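Local coordinates for protein PAN2-PAN3 deadenylation complex catalytic subunit pan2 (Neurospora crassa, PDB 4CZW) that serves as the catalytic subunit of the PAN deadenylation complex, probably shortening mRNA poly(A) tails through a metal-dependent exonuclease domain joined to a probably inactive ubiquitin-protease-like scaffold, at residues Pro39-Asn44 / Tyr49-Leu54; Val56-Pro61 / Tyr87-Leu92; Leu63-Leu68 / Arg400-Trp405. All coordinates share one frame; numbering follows the deposited sequence.

How the contacts relate
The three contacts run in a row along consecutive helices of the ubiquitin-protease-like domain. Contact 1 lies about 11 Å from contact 2 and contact 2 about 10 Å from contact 3 (centre to centre), whereas contacts 1 and 3 stand about 21 Å apart. Contacts 1 and 2 share helix 51-58; L54 touches F89, while P39 and L41 touch L92. Contacts 2 and 3 meet where F89 of helix 81-94 packs on R64 and A67 of helix 61-71, so packing is continuous through this scaffold domain. Contact 1 closes before contact 2 opens; contacts 2 and 3 interlace. Contact 3 alone brings in distant chain, 400-405, tying the early helices to the chain after strand 385-394.

Contact 1. Residues Pro39-Asn44 / Tyr49-Leu54; sequences PGLENN and YANSLL
Strand 40-41 meets the N-terminal part of helix 51-58 through L41 and N51, whose CA atoms are 6.1 Å apart. L41 directs its side chain at the helix, and its CB lies 3.4 Å from N51 OD1. Its CD1 continues past the same amide to L54, approaching CB of that residue at 4.1 Å, so one leucine branch touches residues one turn apart. The polar link is a single bond from N51: ND2 donates to E42 O over 3.2 Å, with an N-H...O angle of 151°. The donor sits above the carbonyl plane of E42 and the acceptor is somewhat tilted from the amide plane of N51, so the bond is off-axis at both ends.

The sequence from G40 through N51 resembles the Cys box of ubiquitin-specific proteases, in which a loop leads into the helix whose start carries the catalytic cysteine. S48 probably stands where that cysteine would be, consistent with a domain predicted to be inactive that serves as a scaffold.

N51 has CG beside its backbone N and anti to the carbonyl carbon (chi1 -72°), which turns the amide to the strand side. Its ND2 has a second acceptor in D366 OD1, while D366 OD2 takes a bond from N43 ND2, which also donates to the backbone O of C16. E42 points its own side chain away from the helix, and its OE2 forms a salt bridge with R556 of the exonuclease domain, so the pair joins the two domains.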
loop_
_atom_site.group_PDB
_atom_site.type_symbol
_atom_site.label_atom_id
_atom_site.label_comp_id
_atom_site.label_asym_id
_atom_site.label_seq_id
_atom_site.Cartn_x
_atom_site.Cartn_y
_atom_site.Cartn_z
ATOM N N PRO A 39 -3.952 -6.718 -9.652
ATOM C CA PRO A 39 -2.502 -6.925 -9.601
ATOM C C PRO A 39 -2.025 -7.476 -8.263
ATOM O O PRO A 39 -2.638 -7.211 -7.229
ATOM C CB PRO A 39 -1.941 -5.520 -9.839
ATOM C CG PRO A 39 -3.013 -4.607 -9.359
ATOM C CD PRO A 39 -4.303 -5.288 -9.711
ATOM N N GLY A 40 -0.939 -8.240 -8.293
ATOM C CA GLY A 40 -0.331 -8.756 -7.081
ATOM C C GLY A 40 0.912 -7.964 -6.725
ATOM O O GLY A 40 1.258 -7.003 -7.413
ATOM N N LEU A 41 1.587 -8.364 -5.653
ATOM C CA LEU A 41 2.787 -7.665 -5.207
ATOM C C LEU A 41 4.018 -8.563 -5.286
ATOM O O LEU A 41 3.975 -9.728 -4.895
ATOM C CB LEU A 41 2.601 -7.146 -3.780
ATOM C CG LEU A 41 1.545 -6.054 -3.600
ATOM C CD1 LEU A 41 1.317 -5.756 -2.127
ATOM C CD2 LEU A 41 1.950 -4.789 -4.343
ATOM N N GLU A 42 5.113 -8.008 -5.794
ATOM C CA GLU A 42 6.353 -8.758 -5.966
ATOM C C GLU A 42 7.017 -9.035 -4.616
ATOM O O GLU A 42 6.900 -8.238 -3.685
ATOM C CB GLU A 42 7.301 -7.998 -6.895
ATOM C CG GLU A 42 6.691 -7.699 -8.257
ATOM C CD GLU A 42 7.547 -6.780 -9.105
ATOM O OE1 GLU A 42 8.684 -6.471 -8.691
ATOM O OE2 GLU A 42 7.080 -6.364 -10.186
ATOM N N ASN A 43 7.713 -10.165 -4.517
ATOM C CA ASN A 43 8.210 -10.650 -3.231
ATOM C C ASN A 43 9.730 -10.697 -3.093
ATOM O O ASN A 43 10.255 -11.439 -2.261
ATOM C CB ASN A 43 7.650 -12.049 -2.959
ATOM C CG ASN A 43 7.954 -13.028 -4.080
ATOM O OD1 ASN A 43 8.660 -12.703 -5.033
ATOM N ND2 ASN A 43 7.420 -14.239 -3.966
ATOM N N ASN A 44 10.437 -9.915 -3.901
ATOM C CA ASN A 44 11.893 -9.899 -3.844
ATOM C C ASN A 44 12.413 -8.694 -3.077
ATOM O O ASN A 44 13.486 -8.168 -3.369
ATOM C CB ASN A 44 12.476 -9.910 -5.250
ATOM C CG ASN A 44 11.987 -8.749 -6.093
ATOM O OD1 ASN A 44 10.840 -8.318 -5.974
ATOM N ND2 ASN A 44 12.860 -8.233 -6.949
ATOM N N TYR A 49 6.812 -9.723 3.451
ATOM C CA TYR A 49 5.758 -10.462 4.136
ATOM C C TYR A 49 4.507 -9.599 4.247
ATOM O O TYR A 49 3.401 -10.103 4.435
ATOM C CB TYR A 49 6.220 -10.906 5.529
ATOM C CG TYR A 49 6.363 -9.770 6.525
ATOM C CD1 TYR A 49 7.562 -9.084 6.660
ATOM C CD2 TYR A 49 5.297 -9.390 7.333
ATOM C CE1 TYR A 49 7.696 -8.047 7.568
ATOM C CE2 TYR A 49 5.420 -8.354 8.239
ATOM C CZ TYR A 49 6.620 -7.688 8.355
ATOM O OH TYR A 49 6.742 -6.659 9.260
ATOM N N ALA A 50 4.705 -8.290 4.130
ATOM C CA ALA A 50 3.637 -7.309 4.277
ATOM C C ALA A 50 2.621 -7.359 3.141
ATOM O O ALA A 50 1.522 -6.820 3.268
ATOM C CB ALA A 50 4.232 -5.914 4.374
ATOM N N ASN A 51 2.996 -8.003 2.038
ATOM C CA ASN A 51 2.170 -8.042 0.834
ATOM C C ASN A 51 0.736 -8.496 1.086
ATOM O O ASN A 51 -0.210 -7.850 0.639
ATOM C CB ASN A 51 2.810 -8.952 -0.217
ATOM C CG ASN A 51 4.052 -8.343 -0.838
ATOM O OD1 ASN A 51 4.246 -7.128 -0.800
ATOM N ND2 ASN A 51 4.893 -9.185 -1.424
ATOM N N SER A 52 0.583 -9.604 1.805
ATOM C CA SER A 52 -0.737 -10.149 2.100
ATOM C C SER A 52 -1.577 -9.165 2.905
ATOM O O SER A 52 -2.773 -9.011 2.661
ATOM C CB SER A 52 -0.615 -11.470 2.859
ATOM O OG SER A 52 0.189 -12.392 2.146
ATOM N N LEU A 53 -0.940 -8.500 3.864
ATOM C CA LEU A 53 -1.623 -7.523 4.703
ATOM C C LEU A 53 -2.026 -6.294 3.896
ATOM O O LEU A 53 -3.127 -5.769 4.060
ATOM C CB LEU A 53 -0.735 -7.112 5.879
ATOM C CG LEU A 53 -1.299 -6.016 6.785
ATOM C CD1 LEU A 53 -2.623 -6.446 7.393
ATOM C CD2 LEU A 53 -0.304 -5.651 7.872
ATOM N N LEU A 54 -1.129 -5.845 3.025
ATOM C CA LEU A 54 -1.388 -4.683 2.183
ATOM C C LEU A 54 -2.572 -4.925 1.252
ATOM O O LEU A 54 -3.372 -4.023 1.004
ATOM C CB LEU A 54 -0.142 -4.323 1.369
ATOM C CG LEU A 54 1.069 -3.821 2.160
ATOM C CD1 LEU A 54 2.260 -3.602 1.241
ATOM C CD2 LEU A 54 0.728 -2.544 2.912
#

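Contact 2. Residues Val56-Pro61 / Tyr87-Leu92; sequences VMHYTP and YVFDML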
loop_
_atom_site.group_PDB
_atom_site.type_symbol
_atom_site.label_atom_id
_atom_site.label_comp_id
_atom_site.label_asym_id
_atom_site.label_seq_id
_atom_site.Cartn_x
_atom_site.Cartn_y
_atom_site.Cartn_z
ATOM N N VAL A 56 -5.145 -7.118 1.770
ATOM C CA VAL A 56 -6.352 -7.188 2.583
ATOM C C VAL A 56 -6.832 -5.795 2.989
ATOM O O VAL A 56 -8.027 -5.503 2.947
ATOM C CB VAL A 56 -6.122 -8.044 3.846
ATOM C CG1 VAL A 56 -7.331 -7.990 4.754
ATOM C CG2 VAL A 56 -5.816 -9.483 3.462
HETATM N N MSE A 57 -5.892 -4.935 3.366
HETATM C CA MSE A 57 -6.217 -3.565 3.747
HETATM C C MSE A 57 -6.715 -2.748 2.558
HETATM O O MSE A 57 -7.596 -1.902 2.704
HETATM C CB MSE A 57 -5.002 -2.878 4.373
HETATM C CG MSE A 57 -4.577 -3.448 5.715
HETATM SE SE MSE A 57 -3.047 -2.498 6.460
HETATM C CE MSE A 57 -3.848 -0.730 6.629
ATOM N N HIS A 58 -6.144 -3.006 1.384
ATOM C CA HIS A 58 -6.483 -2.252 0.179
ATOM C C HIS A 58 -7.933 -2.459 -0.245
ATOM O O HIS A 58 -8.591 -1.526 -0.706
ATOM C CB HIS A 58 -5.554 -2.638 -0.974
ATOM C CG HIS A 58 -5.957 -2.053 -2.292
ATOM N ND1 HIS A 58 -6.531 -2.803 -3.295
ATOM C CD2 HIS A 58 -5.882 -0.786 -2.766
ATOM C CE1 HIS A 58 -6.785 -2.025 -4.333
ATOM N NE2 HIS A 58 -6.400 -0.797 -4.037
ATOM N N TYR A 59 -8.424 -3.683 -0.092
ATOM C CA TYR A 59 -9.796 -3.996 -0.469
ATOM C C TYR A 59 -10.739 -3.824 0.715
ATOM O O TYR A 59 -11.858 -4.338 0.716
ATOM C CB TYR A 59 -9.884 -5.413 -1.036
ATOM C CG TYR A 59 -9.175 -5.558 -2.364
ATOM C CD1 TYR A 59 -9.797 -5.183 -3.547
ATOM C CD2 TYR A 59 -7.881 -6.055 -2.433
ATOM C CE1 TYR A 59 -9.152 -5.305 -4.764
ATOM C CE2 TYR A 59 -7.228 -6.182 -3.645
ATOM C CZ TYR A 59 -7.868 -5.806 -4.807
ATOM O OH TYR A 59 -7.223 -5.930 -6.016
ATOM N N THR A 60 -10.266 -3.099 1.723
ATOM C CA THR A 60 -11.108 -2.652 2.822
ATOM C C THR A 60 -11.423 -1.177 2.601
ATOM O O THR A 60 -10.610 -0.314 2.935
ATOM C CB THR A 60 -10.428 -2.849 4.191
ATOM O OG1 THR A 60 -9.972 -4.203 4.311
ATOM C CG2 THR A 60 -11.399 -2.540 5.321
ATOM N N PRO A 61 -12.603 -0.890 2.027
ATOM C CA PRO A 61 -13.037 0.440 1.576
ATOM C C PRO A 61 -12.736 1.571 2.558
ATOM O O PRO A 61 -12.284 2.636 2.139
ATOM C CB PRO A 61 -14.548 0.266 1.407
ATOM C CG PRO A 61 -14.702 -1.161 1.027
ATOM C CD PRO A 61 -13.648 -1.905 1.805
ATOM N N TYR A 87 -0.076 5.575 -1.493
ATOM C CA TYR A 87 0.658 5.359 -2.736
ATOM C C TYR A 87 0.481 3.928 -3.232
ATOM O O TYR A 87 0.221 3.699 -4.413
ATOM C CB TYR A 87 2.146 5.664 -2.547
ATOM C CG TYR A 87 2.442 7.069 -2.068
ATOM C CD1 TYR A 87 1.574 8.118 -2.343
ATOM C CD2 TYR A 87 3.592 7.344 -1.340
ATOM C CE1 TYR A 87 1.843 9.402 -1.904
ATOM C CE2 TYR A 87 3.869 8.624 -0.898
ATOM C CZ TYR A 87 2.992 9.648 -1.183
ATOM O OH TYR A 87 3.267 10.924 -0.743
ATOM N N VAL A 88 0.622 2.971 -2.320
ATOM C CA VAL A 88 0.477 1.559 -2.655
ATOM C C VAL A 88 -0.952 1.239 -3.078
ATOM O O VAL A 88 -1.174 0.531 -4.061
ATOM C CB VAL A 88 0.876 0.655 -1.470
ATOM C CG1 VAL A 88 0.635 -0.807 -1.808
ATOM C CG2 VAL A 88 2.333 0.884 -1.101
ATOM N N PHE A 89 -1.919 1.771 -2.336
ATOM C CA PHE A 89 -3.329 1.573 -2.656
ATOM C C PHE A 89 -3.665 2.171 -4.016
ATOM O O PHE A 89 -4.459 1.613 -4.773
ATOM C CB PHE A 89 -4.223 2.193 -1.580
ATOM C CG PHE A 89 -4.172 1.479 -0.259
ATOM C CD1 PHE A 89 -3.589 0.226 -0.150
ATOM C CD2 PHE A 89 -4.715 2.060 0.874
ATOM C CE1 PHE A 89 -3.544 -0.429 1.065
ATOM C CE2 PHE A 89 -4.675 1.409 2.092
ATOM C CZ PHE A 89 -4.090 0.162 2.187
ATOM N N ASP A 90 -3.049 3.309 -4.315
ATOM C CA ASP A 90 -3.263 3.990 -5.584
ATOM C C ASP A 90 -2.715 3.159 -6.738
ATOM O O ASP A 90 -3.315 3.096 -7.808
ATOM C CB ASP A 90 -2.608 5.372 -5.565
ATOM C CG ASP A 90 -3.122 6.276 -6.665
ATOM O OD1 ASP A 90 -4.270 6.071 -7.113
ATOM O OD2 ASP A 90 -2.381 7.194 -7.074
HETATM N N MSE A 91 -1.575 2.515 -6.511
HETATM C CA MSE A 91 -0.962 1.672 -7.530
HETATM C C MSE A 91 -1.803 0.430 -7.803
HETATM O O MSE A 91 -1.892 -0.029 -8.940
HETATM C CB MSE A 91 0.452 1.263 -7.114
HETATM C CG MSE A 91 1.450 2.407 -7.102
HETATM SE SE MSE A 91 3.284 1.804 -6.835
HETATM C CE MSE A 91 3.102 0.986 -5.076
ATOM N N LEU A 92 -2.419 -0.107 -6.755
ATOM C CA LEU A 92 -3.224 -1.317 -6.880
ATOM C C LEU A 92 -4.551 -1.054 -7.584
ATOM O O LEU A 92 -5.176 -1.976 -8.107
ATOM C CB LEU A 92 -3.476 -1.932 -5.502
ATOM C CG LEU A 92 -2.242 -2.474 -4.779
ATOM C CD1 LEU A 92 -2.616 -3.043 -3.418
ATOM C CD2 LEU A 92 -1.544 -3.523 -5.628
#
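The end of helix 51-58 comes nearest to helix 81-94 at H58 and F89, with their CA atoms 5.7 Å apart. H58 meets two residues one turn apart on the facing helix, each through a CH-pi contact. Its CA lies over one face of the F89 ring, 4.0 Å from the centroid, while CB of L92 lies over a face of the imidazole, 3.6 Å from that centroid. With CG anti to the backbone N (chi1 172°), the H58 ring reaches across to the backbone of 81-94, where NE2 is 3.2 Å from F89 O. Replacing H58 by an alanine is likely to leave L92 CB without the ring face it packs on and F89 CB and O without the imidazole edge beside them.

Both helices belong to the helical region corresponding to the thumb of ubiquitin-specific proteases, and between them the two rings pass obliquely, planes at 50°. The selenomethionine M57 adds CB against F89 CZ at 3.9 Å. Within 56-61 the chain turns at Y59, whose ring carries H58 ND1 above its centre, and T60 OG1 donates to V56 O at 2.7 Å. H58 O accepts a bond from R64 NE of the next helix.

Contact 3. Residues Leu63-Leu68 / Arg400-Trp405; sequences LRNMAL and RFNMDW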
loop_
_atom_site.group_PDB
_atom_site.type_symbol
_atom_site.label_atom_id
_atom_site.label_comp_id
_atom_site.label_asym_id
_atom_site.label_seq_id
_atom_site.Cartn_x
_atom_site.Cartn_y
_atom_site.Cartn_z
ATOM N N LEU A 63 -10.426 1.598 4.852
ATOM C CA LEU A 63 -8.981 1.744 4.986
ATOM C C LEU A 63 -8.367 2.416 3.762
ATOM O O LEU A 63 -7.480 3.260 3.892
ATOM C CB LEU A 63 -8.318 0.385 5.221
ATOM C CG LEU A 63 -8.558 -0.264 6.585
ATOM C CD1 LEU A 63 -7.778 -1.564 6.704
ATOM C CD2 LEU A 63 -8.181 0.695 7.701
ATOM N N ARG A 64 -8.839 2.041 2.575
ATOM C CA ARG A 64 -8.309 2.600 1.335
ATOM C C ARG A 64 -8.632 4.087 1.224
ATOM O O ARG A 64 -7.774 4.891 0.862
ATOM C CB ARG A 64 -8.860 1.854 0.115
ATOM C CG ARG A 64 -8.167 2.237 -1.188
ATOM C CD ARG A 64 -9.022 1.938 -2.414
ATOM N NE ARG A 64 -9.140 0.511 -2.700
ATOM C CZ ARG A 64 -9.793 0.013 -3.747
ATOM N NH1 ARG A 64 -10.385 0.829 -4.610
ATOM N NH2 ARG A 64 -9.853 -1.298 -3.934
ATOM N N ASN A 65 -9.873 4.445 1.539
ATOM C CA ASN A 65 -10.292 5.841 1.526
ATOM C C ASN A 65 -9.500 6.665 2.536
ATOM O O ASN A 65 -9.013 7.748 2.220
ATOM C CB ASN A 65 -11.790 5.951 1.811
ATOM C CG ASN A 65 -12.276 7.388 1.831
ATOM O OD1 ASN A 65 -12.534 7.983 0.785
ATOM N ND2 ASN A 65 -12.403 7.952 3.027
HETATM N N MSE A 66 -9.375 6.127 3.745
HETATM C CA MSE A 66 -8.644 6.776 4.829
HETATM C C MSE A 66 -7.240 7.201 4.409
HETATM O O MSE A 66 -6.815 8.325 4.676
HETATM C CB MSE A 66 -8.565 5.834 6.032
HETATM C CG MSE A 66 -7.908 6.423 7.264
HETATM SE SE MSE A 66 -7.721 5.086 8.671
HETATM C CE MSE A 66 -9.530 4.367 8.637
ATOM N N ALA A 67 -6.530 6.297 3.742
ATOM C CA ALA A 67 -5.158 6.554 3.319
ATOM C C ALA A 67 -5.096 7.579 2.191
ATOM O O ALA A 67 -4.224 8.448 2.177
ATOM C CB ALA A 67 -4.490 5.256 2.889
ATOM N N LEU A 68 -6.027 7.474 1.247
ATOM C CA LEU A 68 -6.051 8.364 0.093
ATOM C C LEU A 68 -6.415 9.795 0.481
ATOM O O LEU A 68 -5.873 10.749 -0.074
ATOM C CB LEU A 68 -7.028 7.843 -0.962
ATOM C CG LEU A 68 -6.594 6.575 -1.700
ATOM C CD1 LEU A 68 -7.694 6.093 -2.632
ATOM C CD2 LEU A 68 -5.308 6.820 -2.472
ATOM N N ARG A 400 -18.671 1.463 -0.966
ATOM C CA ARG A 400 -18.615 2.905 -0.749
ATOM C C ARG A 400 -17.239 3.465 -1.098
ATOM O O ARG A 400 -16.220 2.807 -0.883
ATOM C CB ARG A 400 -18.964 3.242 0.701
ATOM C CG ARG A 400 -20.409 2.966 1.083
ATOM C CD ARG A 400 -21.356 3.943 0.406
ATOM N NE ARG A 400 -20.980 5.330 0.663
ATOM C CZ ARG A 400 -21.335 6.014 1.747
ATOM N NH1 ARG A 400 -22.077 5.438 2.683
ATOM N NH2 ARG A 400 -20.946 7.274 1.895
ATOM N N PHE A 401 -17.217 4.680 -1.633
ATOM C CA PHE A 401 -15.966 5.348 -1.975
ATOM C C PHE A 401 -16.165 6.858 -2.069
ATOM O O PHE A 401 -17.294 7.339 -2.173
ATOM C CB PHE A 401 -15.402 4.805 -3.292
ATOM C CG PHE A 401 -16.241 5.133 -4.495
ATOM C CD1 PHE A 401 -17.340 4.357 -4.823
ATOM C CD2 PHE A 401 -15.924 6.212 -5.305
ATOM C CE1 PHE A 401 -18.112 4.655 -5.931
ATOM C CE2 PHE A 401 -16.690 6.515 -6.413
ATOM C CZ PHE A 401 -17.785 5.736 -6.727
ATOM N N ASN A 402 -15.063 7.599 -2.030
ATOM C CA ASN A 402 -15.109 9.053 -2.128
ATOM C C ASN A 402 -13.938 9.581 -2.953
ATOM O O ASN A 402 -12.782 9.267 -2.675
ATOM C CB ASN A 402 -15.108 9.679 -0.732
ATOM C CG ASN A 402 -15.218 11.188 -0.771
ATOM O OD1 ASN A 402 -14.215 11.894 -0.673
ATOM N ND2 ASN A 402 -16.439 11.691 -0.912
HETATM N N MSE A 403 -14.246 10.385 -3.967
HETATM C CA MSE A 403 -13.235 10.832 -4.922
HETATM C C MSE A 403 -12.763 12.262 -4.671
HETATM O O MSE A 403 -12.094 12.855 -5.518
HETATM C CB MSE A 403 -13.775 10.716 -6.350
HETATM C CG MSE A 403 -14.155 9.304 -6.765
HETATM SE SE MSE A 403 -12.638 8.082 -6.725
HETATM C CE MSE A 403 -11.431 9.069 -7.897
ATOM N N ASP A 404 -13.106 12.812 -3.511
ATOM C CA ASP A 404 -12.741 14.189 -3.194
ATOM C C ASP A 404 -11.236 14.347 -2.992
ATOM O O ASP A 404 -10.696 15.443 -3.147
ATOM C CB ASP A 404 -13.486 14.672 -1.949
ATOM C CG ASP A 404 -14.992 14.613 -2.111
ATOM O OD1 ASP A 404 -15.467 14.568 -3.266
ATOM O OD2 ASP A 404 -15.702 14.615 -1.084
ATOM N N TRP A 405 -10.564 13.253 -2.646
ATOM C CA TRP A 405 -9.115 13.273 -2.480
ATOM C C TRP A 405 -8.441 13.582 -3.812
ATOM O O TRP A 405 -7.385 14.213 -3.857
ATOM C CB TRP A 405 -8.607 11.939 -1.923
ATOM C CG TRP A 405 -8.774 10.776 -2.862
ATOM C CD1 TRP A 405 -9.845 9.937 -2.945
ATOM C CD2 TRP A 405 -7.835 10.325 -3.850
ATOM N NE1 TRP A 405 -9.635 8.993 -3.921
ATOM C CE2 TRP A 405 -8.410 9.210 -4.491
ATOM C CE3 TRP A 405 -6.568 10.758 -4.253
ATOM C CZ2 TRP A 405 -7.759 8.520 -5.514
ATOM C CZ3 TRP A 405 -5.924 10.071 -5.268
ATOM C CH2 TRP A 405 -6.520 8.966 -5.888
HETATM O O HOH W 1 -12.692 6.120 -1.609
#
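Segment 400-405 approaches helix 61-71 at two points: the CA atoms of N65 and F401 are 6.7 Å apart, and those of L68 and W405 6.3 Å. Between these points the segment passes from extended chain into helix 404-407.

L68 and W405 carry the apolar half. CB of L68 sits almost squarely over the five-membered ring of the indole, 3.8 Å from its centroid and 6° off the normal, which meets the criterion for a CH-pi contact. Its CD1 extends along the same ring system to CE2 at 3.7 Å. W405 holds CG between its backbone N and carbonyl carbon (chi1 67°), and this presents the flat of the indole to the leucine; CB of W405 meanwhile rests against L68 O.

The polar half is built on N65. Its OD1 lies 3.4 Å from N402 CB and accepts a hydrogen bond from a water at 3.0 Å; that water in turn accepts from N402 N at 2.8 Å, bridging side chain and backbone. Q69 NE2 also donates to N65 OD1. Only OD1 of N65 reaches the N402 side chain, at its CB, and the two amide planes are 82° apart. N402 OD1 accepts from D404 N, 3.2 Å away, with the donor well above its carbonyl plane.

This last bond fits an Asx turn just before helix 404-407, whose W405 packs on the helix that runs on to H70, which binds a zinc ion together with C75, C80 and C83.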